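Local atomic coordinates of 373aa long hypothetical citrate synthase (Sulfolobus tokodaii, PDB entry 1VGP), a protein that is of unconfirmed function but belongs to the citrate synthase family, with a mostly helical fold and two subunits in its assembly. Residues Y73-I78 with G103-K108; A89-I94 with R133-L138; R96-L101 with P125-N130; I118-K123 with S197-S202. All coordinates share one frame; numbering follows the deposited sequence.

Interaction 1: residues Y73-I78 with G103-K108; sequences YLPDFI and GIEDSK
The backbones of P75 and E105 come closest here, with 7.6 Å between their CA atoms, where the start of helix 76-84 passes helix 91-105. P75 holds the N-cap position of the first helix. No hydrogen bond links the two segments. E105 does most of the touching. The CA-CB bond of each of P75, F77 and E105 points to the other segment. The ring of P75 reaches the aliphatic root of the glutamate, with P75 CG 4.1 Å from E105 CG and the two side chains set at a slant. The chain of E105 then bends at its second torsion (chi2 -53°). This turn brings the carboxylate round to F77. There E105 OE1 lies 3.6 Å from F77 CD2, and the same oxygen is 3.9 Å from F77 CB. F77 has CG anti to its backbone N (chi1 -165°), and its side chain crosses that of E105 at about a right angle. The ring and carboxylate planes are 63° apart, so they do not stack. D106 N bonds to G103 O at 3.2 Å. The other carboxylate oxygen, E105 OE2, makes a long, weak ion pair with R86 of the second subunit. F77 also packs on F81 of that subunit. This is a surface contact that also meets the second subunit. Within the chain, L74 rests on helix 113-135, while P75, F77 and I78 lean on L101 and L102 of helix 91-105.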
loop_
_atom_site.group_PDB
_atom_site.type_symbol
_atom_site.label_atom_id
_atom_site.label_comp_id
_atom_site.label_asym_id
_atom_site.label_seq_id
_atom_site.Cartn_x
_atom_site.Cartn_y
_atom_site.Cartn_z
ATOM N N TYR A 73 -8.041 -19.257 -11.867
ATOM C CA TYR A 73 -7.955 -18.700 -13.202
ATOM C C TYR A 73 -7.928 -17.175 -13.142
ATOM O O TYR A 73 -8.697 -16.560 -12.399
ATOM C CB TYR A 73 -9.145 -19.188 -14.033
ATOM C CG TYR A 73 -9.366 -20.684 -13.931
ATOM C CD1 TYR A 73 -8.584 -21.581 -14.670
ATOM C CD2 TYR A 73 -10.336 -21.212 -13.072
ATOM C CE1 TYR A 73 -8.760 -22.968 -14.557
ATOM C CE2 TYR A 73 -10.522 -22.600 -12.950
ATOM C CZ TYR A 73 -9.729 -23.469 -13.696
ATOM O OH TYR A 73 -9.907 -24.833 -13.582
ATOM N N LEU A 74 -7.030 -16.573 -13.916
ATOM C CA LEU A 74 -6.964 -15.123 -14.064
ATOM C C LEU A 74 -7.875 -14.647 -15.196
ATOM O O LEU A 74 -7.996 -15.315 -16.228
ATOM C CB LEU A 74 -5.530 -14.705 -14.377
ATOM C CG LEU A 74 -4.419 -15.356 -13.557
ATOM C CD1 LEU A 74 -3.065 -15.090 -14.223
ATOM C CD2 LEU A 74 -4.440 -14.809 -12.142
ATOM N N PRO A 75 -8.530 -13.483 -15.024
ATOM C CA PRO A 75 -9.328 -12.940 -16.133
ATOM C C PRO A 75 -8.459 -12.508 -17.307
ATOM O O PRO A 75 -7.255 -12.290 -17.157
ATOM C CB PRO A 75 -10.068 -11.761 -15.504
ATOM C CG PRO A 75 -9.240 -11.374 -14.345
ATOM C CD PRO A 75 -8.647 -12.650 -13.812
ATOM N N ASP A 76 -9.072 -12.387 -18.478
ATOM C CA ASP A 76 -8.317 -12.182 -19.710
ATOM C C ASP A 76 -7.522 -10.883 -19.696
ATOM O O ASP A 76 -6.416 -10.814 -20.247
ATOM C CB ASP A 76 -9.256 -12.185 -20.913
ATOM C CG ASP A 76 -10.242 -13.324 -20.869
ATOM O OD1 ASP A 76 -11.208 -13.226 -20.080
ATOM O OD2 ASP A 76 -10.046 -14.312 -21.611
ATOM N N PHE A 77 -8.094 -9.854 -19.079
ATOM C CA PHE A 77 -7.455 -8.557 -19.056
ATOM C C PHE A 77 -6.086 -8.662 -18.400
ATOM O O PHE A 77 -5.090 -8.206 -18.961
ATOM C CB PHE A 77 -8.327 -7.535 -18.312
ATOM C CG PHE A 77 -7.914 -6.105 -18.537
ATOM C CD1 PHE A 77 -7.663 -5.634 -19.824
ATOM C CD2 PHE A 77 -7.766 -5.234 -17.466
ATOM C CE1 PHE A 77 -7.266 -4.310 -20.040
ATOM C CE2 PHE A 77 -7.371 -3.912 -17.670
ATOM C CZ PHE A 77 -7.119 -3.447 -18.960
ATOM N N ILE A 78 -6.020 -9.281 -17.224
ATOM C CA ILE A 78 -4.742 -9.363 -16.525
ATOM C C ILE A 78 -3.772 -10.337 -17.215
ATOM O O ILE A 78 -2.557 -10.109 -17.239
ATOM C CB ILE A 78 -4.919 -9.730 -14.990
ATOM C CG1 ILE A 78 -4.897 -11.240 -14.801
ATOM C CG2 ILE A 78 -6.220 -9.147 -14.429
ATOM C CD1 ILE A 78 -3.606 -11.738 -14.174
ATOM N N GLY A 103 -8.517 -6.407 -8.548
ATOM C CA GLY A 103 -9.498 -5.603 -7.839
ATOM C C GLY A 103 -10.511 -4.957 -8.764
ATOM O O GLY A 103 -11.717 -5.006 -8.523
ATOM N N ILE A 104 -10.019 -4.350 -9.837
ATOM C CA ILE A 104 -10.887 -3.758 -10.845
ATOM C C ILE A 104 -11.851 -4.771 -11.459
ATOM O O ILE A 104 -13.039 -4.486 -11.623
ATOM C CB ILE A 104 -10.066 -3.108 -11.966
ATOM C CG1 ILE A 104 -9.279 -1.920 -11.394
ATOM C CG2 ILE A 104 -10.991 -2.662 -13.084
ATOM C CD1 ILE A 104 -8.377 -1.222 -12.386
ATOM N N GLU A 105 -11.346 -5.953 -11.792
ATOM C CA GLU A 105 -12.171 -6.957 -12.458
ATOM C C GLU A 105 -13.179 -7.615 -11.525
ATOM O O GLU A 105 -14.097 -8.292 -11.984
ATOM C CB GLU A 105 -11.285 -8.021 -13.105
ATOM C CG GLU A 105 -10.516 -7.510 -14.313
ATOM C CD GLU A 105 -11.423 -6.855 -15.344
ATOM O OE1 GLU A 105 -11.002 -5.858 -15.971
ATOM O OE2 GLU A 105 -12.563 -7.336 -15.526
ATOM N N ASP A 106 -13.013 -7.413 -10.222
ATOM C CA ASP A 106 -13.945 -7.946 -9.228
ATOM C C ASP A 106 -15.095 -6.971 -8.956
ATOM O O ASP A 106 -14.877 -5.814 -8.590
ATOM C CB ASP A 106 -13.189 -8.252 -7.930
ATOM C CG ASP A 106 -14.063 -8.916 -6.878
ATOM O OD1 ASP A 106 -13.555 -9.772 -6.126
ATOM O OD2 ASP A 106 -15.257 -8.577 -6.786
ATOM N N SER A 107 -16.322 -7.450 -9.131
ATOM C CA SER A 107 -17.507 -6.613 -8.973
ATOM C C SER A 107 -18.478 -7.157 -7.922
ATOM O O SER A 107 -19.515 -6.548 -7.660
ATOM C CB SER A 107 -18.238 -6.478 -10.316
ATOM O OG SER A 107 -18.709 -7.736 -10.777
ATOM N N LYS A 108 -18.144 -8.302 -7.329
ATOM C CA LYS A 108 -18.927 -8.843 -6.223
ATOM C C LYS A 108 -18.589 -8.077 -4.954
ATOM O O LYS A 108 -17.461 -8.156 -4.464
ATOM C CB LYS A 108 -18.622 -10.328 -6.025
ATOM C CG LYS A 108 -18.478 -11.127 -7.308
ATOM C CD LYS A 108 -18.238 -12.604 -7.010
ATOM C CE LYS A 108 -17.241 -13.223 -7.993
ATOM N NZ LYS A 108 -16.895 -14.647 -7.680
#

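Interaction 2: residues A89-I94 with R133-L138; sequences AQPMDI and RLRKGL
R135 NH1 is the polar atom on which this contact centres. Its salt bridge goes to D325 in the same chain, outside the two segments. From segment 89-94 it has two neighbours at contact distance. A89 O lies 4.0 Å from R135 NH1, at the edge of the guanidinium and near its plane. This is too long for a bond, and A89 O has a weak hydrogen bond with the hydroxyl of Y131. P91 meets the group differently. Its CG sits over one face of the guanidinium, and P91 CD comes within 4.0 Å of R135 NH1. The proline ring and the arginine chain cross at about a right angle. The arginine leaves its helix with CG anti to the backbone N (chi1 175°), and a bend at the third torsion turns the flat head to the proline. Both partners sit at helix ends. Q90 is the N-cap of helix 91-105, and I94 N bonds to Q90 O at 3.0 Å. Helix 113-135 closes in a Schellman motif: L138 N bonds to R133 O at 2.9 Å, and G137 N to L134 O at 3.0 Å, with positive phi at G137. No hydrogen bond or salt bridge joins the two segments. The charge of R135 is probably balanced largely by D325, so A89 and P91 shape the surroundings of an ion pair and supply no bond themselves.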
loop_
_atom_site.group_PDB
_atom_site.type_symbol
_atom_site.label_atom_id
_atom_site.label_comp_id
_atom_site.label_asym_id
_atom_site.label_seq_id
_atom_site.Cartn_x
_atom_site.Cartn_y
_atom_site.Cartn_z
ATOM N N ALA A 89 10.518 -6.528 -16.265
ATOM C CA ALA A 89 9.870 -6.009 -15.069
ATOM C C ALA A 89 10.212 -6.862 -13.851
ATOM O O ALA A 89 10.418 -8.069 -13.972
ATOM C CB ALA A 89 8.362 -5.981 -15.273
ATOM N N GLN A 90 10.273 -6.230 -12.684
ATOM C CA GLN A 90 10.409 -6.957 -11.425
ATOM C C GLN A 90 9.163 -7.784 -11.145
ATOM O O GLN A 90 8.053 -7.257 -11.115
ATOM C CB GLN A 90 10.633 -5.973 -10.278
ATOM C CG GLN A 90 11.961 -5.235 -10.341
ATOM C CD GLN A 90 12.100 -4.189 -9.246
ATOM O OE1 GLN A 90 11.749 -4.433 -8.092
ATOM N NE2 GLN A 90 12.617 -3.016 -9.606
ATOM N N PRO A 91 9.328 -9.105 -10.940
ATOM C CA PRO A 91 8.160 -9.953 -10.644
ATOM C C PRO A 91 7.249 -9.405 -9.529
ATOM O O PRO A 91 6.036 -9.578 -9.583
ATOM C CB PRO A 91 8.787 -11.306 -10.293
ATOM C CG PRO A 91 10.075 -11.317 -11.062
ATOM C CD PRO A 91 10.571 -9.898 -11.070
ATOM N N MET A 92 7.831 -8.740 -8.530
ATOM C CA MET A 92 7.030 -8.113 -7.474
ATOM C C MET A 92 6.117 -7.035 -8.030
ATOM O O MET A 92 4.945 -6.960 -7.666
ATOM C CB MET A 92 7.920 -7.492 -6.397
ATOM C CG MET A 92 8.526 -8.495 -5.434
ATOM S SD MET A 92 7.354 -9.670 -4.713
ATOM C CE MET A 92 6.976 -8.844 -3.146
ATOM N N ASP A 93 6.657 -6.200 -8.910
ATOM C CA ASP A 93 5.854 -5.151 -9.531
ATOM C C ASP A 93 4.781 -5.760 -10.432
ATOM O O ASP A 93 3.676 -5.218 -10.559
ATOM C CB ASP A 93 6.743 -4.211 -10.343
ATOM C CG ASP A 93 7.780 -3.504 -9.491
ATOM O OD1 ASP A 93 7.614 -3.440 -8.254
ATOM O OD2 ASP A 93 8.772 -3.012 -10.070
ATOM N N ILE A 94 5.094 -6.892 -11.047
ATOM C CA ILE A 94 4.080 -7.597 -11.812
ATOM C C ILE A 94 2.964 -8.004 -10.861
ATOM O O ILE A 94 1.783 -7.760 -11.124
ATOM C CB ILE A 94 4.659 -8.863 -12.506
ATOM C CG1 ILE A 94 5.636 -8.448 -13.603
ATOM C CG2 ILE A 94 3.534 -9.691 -13.113
ATOM C CD1 ILE A 94 5.042 -7.463 -14.602
ATOM N N ARG A 133 6.944 -18.049 -17.261
ATOM C CA ARG A 133 6.934 -18.670 -18.582
ATOM C C ARG A 133 7.012 -17.610 -19.669
ATOM O O ARG A 133 7.904 -17.629 -20.515
ATOM C CB ARG A 133 5.655 -19.484 -18.770
ATOM C CG ARG A 133 5.335 -20.431 -17.626
ATOM C CD ARG A 133 5.904 -21.811 -17.885
ATOM N NE ARG A 133 5.557 -22.293 -19.215
ATOM C CZ ARG A 133 5.895 -23.486 -19.689
ATOM N NH1 ARG A 133 6.517 -24.362 -18.910
ATOM N NH2 ARG A 133 5.617 -23.800 -20.947
ATOM N N LEU A 134 6.058 -16.687 -19.640
ATOM C CA LEU A 134 6.024 -15.579 -20.590
ATOM C C LEU A 134 7.373 -14.872 -20.669
ATOM O O LEU A 134 7.830 -14.499 -21.742
ATOM C CB LEU A 134 4.945 -14.581 -20.171
ATOM C CG LEU A 134 3.574 -14.687 -20.837
ATOM C CD1 LEU A 134 3.335 -16.093 -21.355
ATOM C CD2 LEU A 134 2.506 -14.293 -19.826
ATOM N N ARG A 135 8.004 -14.686 -19.522
ATOM C CA ARG A 135 9.275 -13.992 -19.471
ATOM C C ARG A 135 10.325 -14.815 -20.209
ATOM O O ARG A 135 11.160 -14.269 -20.924
ATOM C CB ARG A 135 9.690 -13.778 -18.013
ATOM C CG ARG A 135 11.050 -13.163 -17.832
ATOM C CD ARG A 135 11.623 -13.574 -16.498
ATOM N NE ARG A 135 11.830 -12.413 -15.645
ATOM C CZ ARG A 135 12.717 -12.353 -14.658
ATOM N NH1 ARG A 135 12.929 -11.199 -14.036
ATOM N NH2 ARG A 135 13.388 -13.441 -14.288
ATOM N N LYS A 136 10.270 -16.133 -20.035
ATOM C CA LYS A 136 11.214 -17.035 -20.687
ATOM C C LYS A 136 10.778 -17.375 -22.110
ATOM O O LYS A 136 11.338 -18.272 -22.731
ATOM C CB LYS A 136 11.367 -18.331 -19.884
ATOM C CG LYS A 136 12.528 -18.324 -18.903
ATOM C CD LYS A 136 12.838 -19.724 -18.380
ATOM C CE LYS A 136 11.966 -20.093 -17.190
ATOM N NZ LYS A 136 12.114 -21.529 -16.814
ATOM N N GLY A 137 9.777 -16.665 -22.623
ATOM C CA GLY A 137 9.374 -16.852 -24.005
ATOM C C GLY A 137 8.522 -18.087 -24.246
ATOM O O GLY A 137 8.234 -18.439 -25.388
ATOM N N LEU A 138 8.121 -18.755 -23.171
ATOM C CA LEU A 138 7.221 -19.899 -23.270
ATOM C C LEU A 138 5.789 -19.392 -23.223
ATOM O O LEU A 138 5.557 -18.184 -23.283
ATOM C CB LEU A 138 7.476 -20.863 -22.112
ATOM C CG LEU A 138 8.954 -21.114 -21.818
ATOM C CD1 LEU A 138 9.097 -22.049 -20.628
ATOM C CD2 LEU A 138 9.617 -21.702 -23.048
#

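Interaction 3: residues R96-L101 with P125-N130; sequences RTAVSL and PTIVAN
I127 and A98 have the most surface buried here, and V99 adds a smaller share. All three are apolar and buried. The backbones of helices 91-105 and 113-135 draw together at A98 and I127, with 7.3 Å between the two CA atoms. Both residues direct their CB at the facing helix. Two branches of the isoleucine meet the alanine methyl from the same side. I127 CD1 is 3.6 Å from A98 CB, and I127 CG2 is 3.9 Å from the same A98 CB. The side chain is well staggered. CG2 stands anti to the backbone N, CG1 lies beside that N (chi1 -62°), and the second torsion is extended at 174°, which carries CD1 across to the other helix. There it also approaches V99, at 4.5 Å from V99 CG2, a looser contact. V99 packs further on V204 and I207 of helix 199-210, and I127 touches L74 as well. The hydroxyls of T97 and S100 and the NE of R96 face the second subunit, with L101 packing there too. T97 OG1 and S100 OG make hydrogen bonds with S100 and T97 of that subunit, and R96 NE bonds to S100 there. No hydrogen bond joins segment 96-101 to segment 125-130, and the helices are held together here by dispersion and by the exclusion of water, while these polar groups also bond across the subunit interface.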
loop_
_atom_site.group_PDB
_atom_site.type_symbol
_atom_site.label_atom_id
_atom_site.label_comp_id
_atom_site.label_asym_id
_atom_site.label_seq_id
_atom_site.Cartn_x
_atom_site.Cartn_y
_atom_site.Cartn_z
ATOM N N ARG A 96 2.170 -6.894 -7.884
ATOM C CA ARG A 96 1.484 -5.720 -7.361
ATOM C C ARG A 96 0.410 -5.236 -8.329
ATOM O O ARG A 96 -0.749 -5.034 -7.954
ATOM C CB ARG A 96 2.494 -4.597 -7.125
ATOM C CG ARG A 96 1.934 -3.373 -6.425
ATOM C CD ARG A 96 2.980 -2.278 -6.398
ATOM N NE ARG A 96 3.364 -1.898 -7.747
ATOM C CZ ARG A 96 4.526 -1.344 -8.072
ATOM N NH1 ARG A 96 5.457 -1.157 -7.151
ATOM N NH2 ARG A 96 4.755 -0.965 -9.323
ATOM N N THR A 97 0.807 -5.049 -9.579
ATOM C CA THR A 97 -0.094 -4.546 -10.593
ATOM C C THR A 97 -1.239 -5.535 -10.856
ATOM O O THR A 97 -2.419 -5.147 -10.950
ATOM C CB THR A 97 0.683 -4.272 -11.898
ATOM O OG1 THR A 97 1.859 -3.514 -11.595
ATOM C CG2 THR A 97 -0.163 -3.482 -12.880
ATOM N N ALA A 98 -0.900 -6.815 -10.965
ATOM C CA ALA A 98 -1.895 -7.830 -11.280
ATOM C C ALA A 98 -2.963 -7.886 -10.188
ATOM O O ALA A 98 -4.159 -7.973 -10.475
ATOM C CB ALA A 98 -1.222 -9.172 -11.439
ATOM N N VAL A 99 -2.534 -7.844 -8.931
ATOM C CA VAL A 99 -3.485 -7.851 -7.822
ATOM C C VAL A 99 -4.374 -6.606 -7.890
ATOM O O VAL A 99 -5.573 -6.664 -7.628
ATOM C CB VAL A 99 -2.744 -7.889 -6.459
ATOM C CG1 VAL A 99 -3.749 -7.813 -5.304
ATOM C CG2 VAL A 99 -1.905 -9.155 -6.363
ATOM N N SER A 100 -3.771 -5.480 -8.249
ATOM C CA SER A 100 -4.509 -4.236 -8.410
ATOM C C SER A 100 -5.566 -4.391 -9.502
ATOM O O SER A 100 -6.712 -3.974 -9.333
ATOM C CB SER A 100 -3.552 -3.103 -8.776
ATOM O OG SER A 100 -4.231 -1.866 -8.832
ATOM N N LEU A 101 -5.169 -4.992 -10.623
ATOM C CA LEU A 101 -6.088 -5.241 -11.729
ATOM C C LEU A 101 -7.186 -6.203 -11.301
ATOM O O LEU A 101 -8.359 -6.021 -11.635
ATOM C CB LEU A 101 -5.329 -5.814 -12.931
ATOM C CG LEU A 101 -4.362 -4.855 -13.624
ATOM C CD1 LEU A 101 -3.281 -5.630 -14.354
ATOM C CD2 LEU A 101 -5.135 -3.975 -14.586
ATOM N N PRO A 125 -0.139 -17.844 -7.254
ATOM C CA PRO A 125 0.740 -18.765 -7.986
ATOM C C PRO A 125 0.542 -18.719 -9.509
ATOM O O PRO A 125 1.511 -18.820 -10.268
ATOM C CB PRO A 125 0.420 -20.133 -7.371
ATOM C CG PRO A 125 -0.912 -19.960 -6.702
ATOM C CD PRO A 125 -0.945 -18.542 -6.235
ATOM N N THR A 126 -0.707 -18.537 -9.942
ATOM C CA THR A 126 -1.035 -18.409 -11.362
ATOM C C THR A 126 -0.393 -17.173 -11.977
ATOM O O THR A 126 0.137 -17.231 -13.086
ATOM C CB THR A 126 -2.563 -18.319 -11.593
ATOM O OG1 THR A 126 -3.249 -19.221 -10.721
ATOM C CG2 THR A 126 -2.904 -18.679 -13.012
ATOM N N ILE A 127 -0.451 -16.049 -11.263
ATOM C CA ILE A 127 0.238 -14.834 -11.709
ATOM C C ILE A 127 1.737 -15.105 -11.811
ATOM O O ILE A 127 2.371 -14.794 -12.817
ATOM C CB ILE A 127 0.030 -13.663 -10.721
ATOM C CG1 ILE A 127 -1.457 -13.302 -10.636
ATOM C CG2 ILE A 127 0.852 -12.460 -11.158
ATOM C CD1 ILE A 127 -1.772 -12.251 -9.585
ATOM N N VAL A 128 2.298 -15.694 -10.761
ATOM C CA VAL A 128 3.735 -15.871 -10.692
ATOM C C VAL A 128 4.219 -16.828 -11.786
ATOM O O VAL A 128 5.106 -16.486 -12.572
ATOM C CB VAL A 128 4.157 -16.385 -9.292
ATOM C CG1 VAL A 128 5.667 -16.584 -9.224
ATOM C CG2 VAL A 128 3.724 -15.385 -8.231
ATOM N N ALA A 129 3.630 -18.018 -11.854
ATOM C CA ALA A 129 4.071 -19.009 -12.834
ATOM C C ALA A 129 3.898 -18.499 -14.273
ATOM O O ALA A 129 4.787 -18.673 -15.113
ATOM C CB ALA A 129 3.303 -20.320 -12.644
ATOM N N ASN A 130 2.756 -17.866 -14.546
ATOM C CA ASN A 130 2.449 -17.365 -15.883
ATOM C C ASN A 130 3.477 -16.343 -16.336
ATOM O O ASN A 130 3.892 -16.332 -17.493
ATOM C CB ASN A 130 1.062 -16.726 -15.907
ATOM C CG ASN A 130 -0.046 -17.744 -16.111
ATOM O OD1 ASN A 130 -1.212 -17.383 -16.294
ATOM N ND2 ASN A 130 0.314 -19.029 -16.081
#

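Interaction 4: residues I118-K123 with S197-S202; sequences IKLISK and SDLYSS
L120 lies against the ring of Y200, with L120 CG 3.9 Å from Y200 CE2. The two side chains meet at a slant. L120 also reaches L199, where L120 CD1 is 4.3 Å from L199 CG. The polar part of the contact is at the far end of the ring. K119 NZ donates a hydrogen bond to Y200 OH at 3.0 Å, coming in at the ring edge and in its plane. K119 starts from a tight place, with CG between the backbone N and the carbonyl carbon (chi1 63°). Bends at the next two torsions then bring the chain across the phenol at about a right angle. The same hydroxyl is hydrogen-bonded to D106 OD1, so two groups hold it. The ammonium of K119 and the nearby carboxylate would probably polarise it. D198, just before helix 199-210, accepts from S201 N at 3.0 Å through OD2, with an N-H...O angle of 147°. The donor sits well above the carboxylate plane. D198 OD1 also forms a salt bridge with K211 of the second subunit. The arrangement is an Asp N-cap followed by a leucine and a tyrosine that pack on a neighbouring helix. It joins helices 113-135 and 199-210 in the helical core of a citrate synthase fold, next to the subunit interface.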
loop_
_atom_site.group_PDB
_atom_site.type_symbol
_atom_site.label_atom_id
_atom_site.label_comp_id
_atom_site.label_asym_id
_atom_site.label_seq_id
_atom_site.Cartn_x
_atom_site.Cartn_y
_atom_site.Cartn_z
ATOM N N ILE A 118 -9.760 -16.195 -0.183
ATOM C CA ILE A 118 -9.433 -17.470 -0.812
ATOM C C ILE A 118 -9.034 -17.264 -2.265
ATOM O O ILE A 118 -7.964 -17.697 -2.702
ATOM C CB ILE A 118 -10.624 -18.438 -0.835
ATOM C CG1 ILE A 118 -11.285 -18.522 0.544
ATOM C CG2 ILE A 118 -10.160 -19.796 -1.320
ATOM C CD1 ILE A 118 -10.386 -19.006 1.629
ATOM N N LYS A 119 -9.908 -16.600 -3.016
ATOM C CA LYS A 119 -9.721 -16.458 -4.456
ATOM C C LYS A 119 -8.428 -15.703 -4.780
ATOM O O LYS A 119 -7.664 -16.108 -5.657
ATOM C CB LYS A 119 -10.941 -15.756 -5.077
ATOM C CG LYS A 119 -11.182 -14.323 -4.595
ATOM C CD LYS A 119 -11.338 -13.333 -5.762
ATOM C CE LYS A 119 -10.010 -13.108 -6.509
ATOM N NZ LYS A 119 -10.146 -12.227 -7.722
ATOM N N LEU A 120 -8.177 -14.615 -4.063
ATOM C CA LEU A 120 -6.919 -13.895 -4.205
ATOM C C LEU A 120 -5.727 -14.823 -3.996
ATOM O O LEU A 120 -4.806 -14.860 -4.818
ATOM C CB LEU A 120 -6.844 -12.751 -3.191
ATOM C CG LEU A 120 -6.575 -11.358 -3.751
ATOM C CD1 LEU A 120 -6.199 -10.433 -2.601
ATOM C CD2 LEU A 120 -5.472 -11.401 -4.804
ATOM N N ILE A 121 -5.759 -15.564 -2.888
ATOM C CA ILE A 121 -4.658 -16.434 -2.483
ATOM C C ILE A 121 -4.366 -17.462 -3.580
ATOM O O ILE A 121 -3.214 -17.767 -3.885
ATOM C CB ILE A 121 -5.020 -17.173 -1.162
ATOM C CG1 ILE A 121 -5.086 -16.166 -0.017
ATOM C CG2 ILE A 121 -4.002 -18.256 -0.859
ATOM C CD1 ILE A 121 -5.682 -16.707 1.246
ATOM N N SER A 122 -5.433 -17.977 -4.172
ATOM C CA SER A 122 -5.329 -19.024 -5.164
ATOM C C SER A 122 -4.750 -18.545 -6.497
ATOM O O SER A 122 -4.208 -19.345 -7.268
ATOM C CB SER A 122 -6.697 -19.644 -5.399
ATOM O OG SER A 122 -7.098 -19.426 -6.734
ATOM N N LYS A 123 -4.857 -17.249 -6.769
ATOM C CA LYS A 123 -4.386 -16.707 -8.040
ATOM C C LYS A 123 -2.926 -16.272 -8.028
ATOM O O LYS A 123 -2.321 -16.119 -9.090
ATOM C CB LYS A 123 -5.250 -15.518 -8.464
ATOM C CG LYS A 123 -6.622 -15.908 -9.004
ATOM C CD LYS A 123 -7.569 -14.732 -8.967
ATOM C CE LYS A 123 -8.880 -15.073 -9.638
ATOM N NZ LYS A 123 -9.848 -15.629 -8.667
ATOM N N SER A 197 -10.862 0.013 3.169
ATOM C CA SER A 197 -10.575 -0.145 1.749
ATOM C C SER A 197 -10.701 -1.619 1.380
ATOM O O SER A 197 -10.737 -2.492 2.255
ATOM C CB SER A 197 -9.167 0.351 1.441
ATOM O OG SER A 197 -8.995 0.541 0.054
ATOM N N ASP A 198 -10.779 -1.903 0.086
ATOM C CA ASP A 198 -11.017 -3.271 -0.369
ATOM C C ASP A 198 -9.805 -4.164 -0.152
ATOM O O ASP A 198 -8.665 -3.694 -0.069
ATOM C CB ASP A 198 -11.355 -3.272 -1.847
ATOM C CG ASP A 198 -10.187 -2.825 -2.695
ATOM O OD1 ASP A 198 -9.909 -1.599 -2.722
ATOM O OD2 ASP A 198 -9.547 -3.698 -3.319
ATOM N N LEU A 199 -10.058 -5.463 -0.101
ATOM C CA LEU A 199 -9.009 -6.441 0.135
ATOM C C LEU A 199 -7.850 -6.288 -0.837
ATOM O O LEU A 199 -6.695 -6.383 -0.440
ATOM C CB LEU A 199 -9.574 -7.857 0.039
ATOM C CG LEU A 199 -8.644 -8.946 0.573
ATOM C CD1 LEU A 199 -8.246 -8.625 1.998
ATOM C CD2 LEU A 199 -9.346 -10.297 0.502
ATOM N N TYR A 200 -8.157 -6.054 -2.107
ATOM C CA TYR A 200 -7.110 -5.970 -3.119
ATOM C C TYR A 200 -6.173 -4.823 -2.784
ATOM O O TYR A 200 -4.948 -4.948 -2.905
ATOM C CB TYR A 200 -7.719 -5.764 -4.510
ATOM C CG TYR A 200 -8.633 -6.890 -4.912
ATOM C CD1 TYR A 200 -9.989 -6.877 -4.563
ATOM C CD2 TYR A 200 -8.130 -8.014 -5.571
ATOM C CE1 TYR A 200 -10.819 -7.962 -4.855
ATOM C CE2 TYR A 200 -8.953 -9.108 -5.865
ATOM C CZ TYR A 200 -10.293 -9.075 -5.502
ATOM O OH TYR A 200 -11.092 -10.161 -5.771
ATOM N N SER A 201 -6.752 -3.706 -2.355
ATOM C CA SER A 201 -5.963 -2.560 -1.956
ATOM C C SER A 201 -4.971 -2.967 -0.862
ATOM O O SER A 201 -3.775 -2.685 -0.950
ATOM C CB SER A 201 -6.889 -1.450 -1.452
ATOM O OG SER A 201 -7.641 -0.876 -2.507
ATOM N N SER A 202 -5.477 -3.637 0.165
ATOM C CA SER A 202 -4.676 -3.993 1.321
ATOM C C SER A 202 -3.498 -4.864 0.918
ATOM O O SER A 202 -2.366 -4.657 1.370
ATOM C CB SER A 202 -5.529 -4.748 2.333
ATOM O OG SER A 202 -6.607 -3.945 2.786
#

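In the fold
Interactions 1, 3 and 4 touch one another, with centres about 11 Å apart in each pair. L74 of interaction 1 reaches across to interaction 3, where L74 CD2 is 3.7 Å from I127 CG1. D106 joins interaction 1 to interaction 4 through the hydroxyl of Y200. V99 CG1 and L120 CD2, 4.0 Å apart, join interaction 3 to interaction 4. Interaction 2 is about 10 Å from interaction 3, centre to centre, but about 19 and 21 Å from interactions 1 and 4. It uses the same two helices as interaction 3, which is nested inside the loop that it closes. All four contacts have residues near the second subunit.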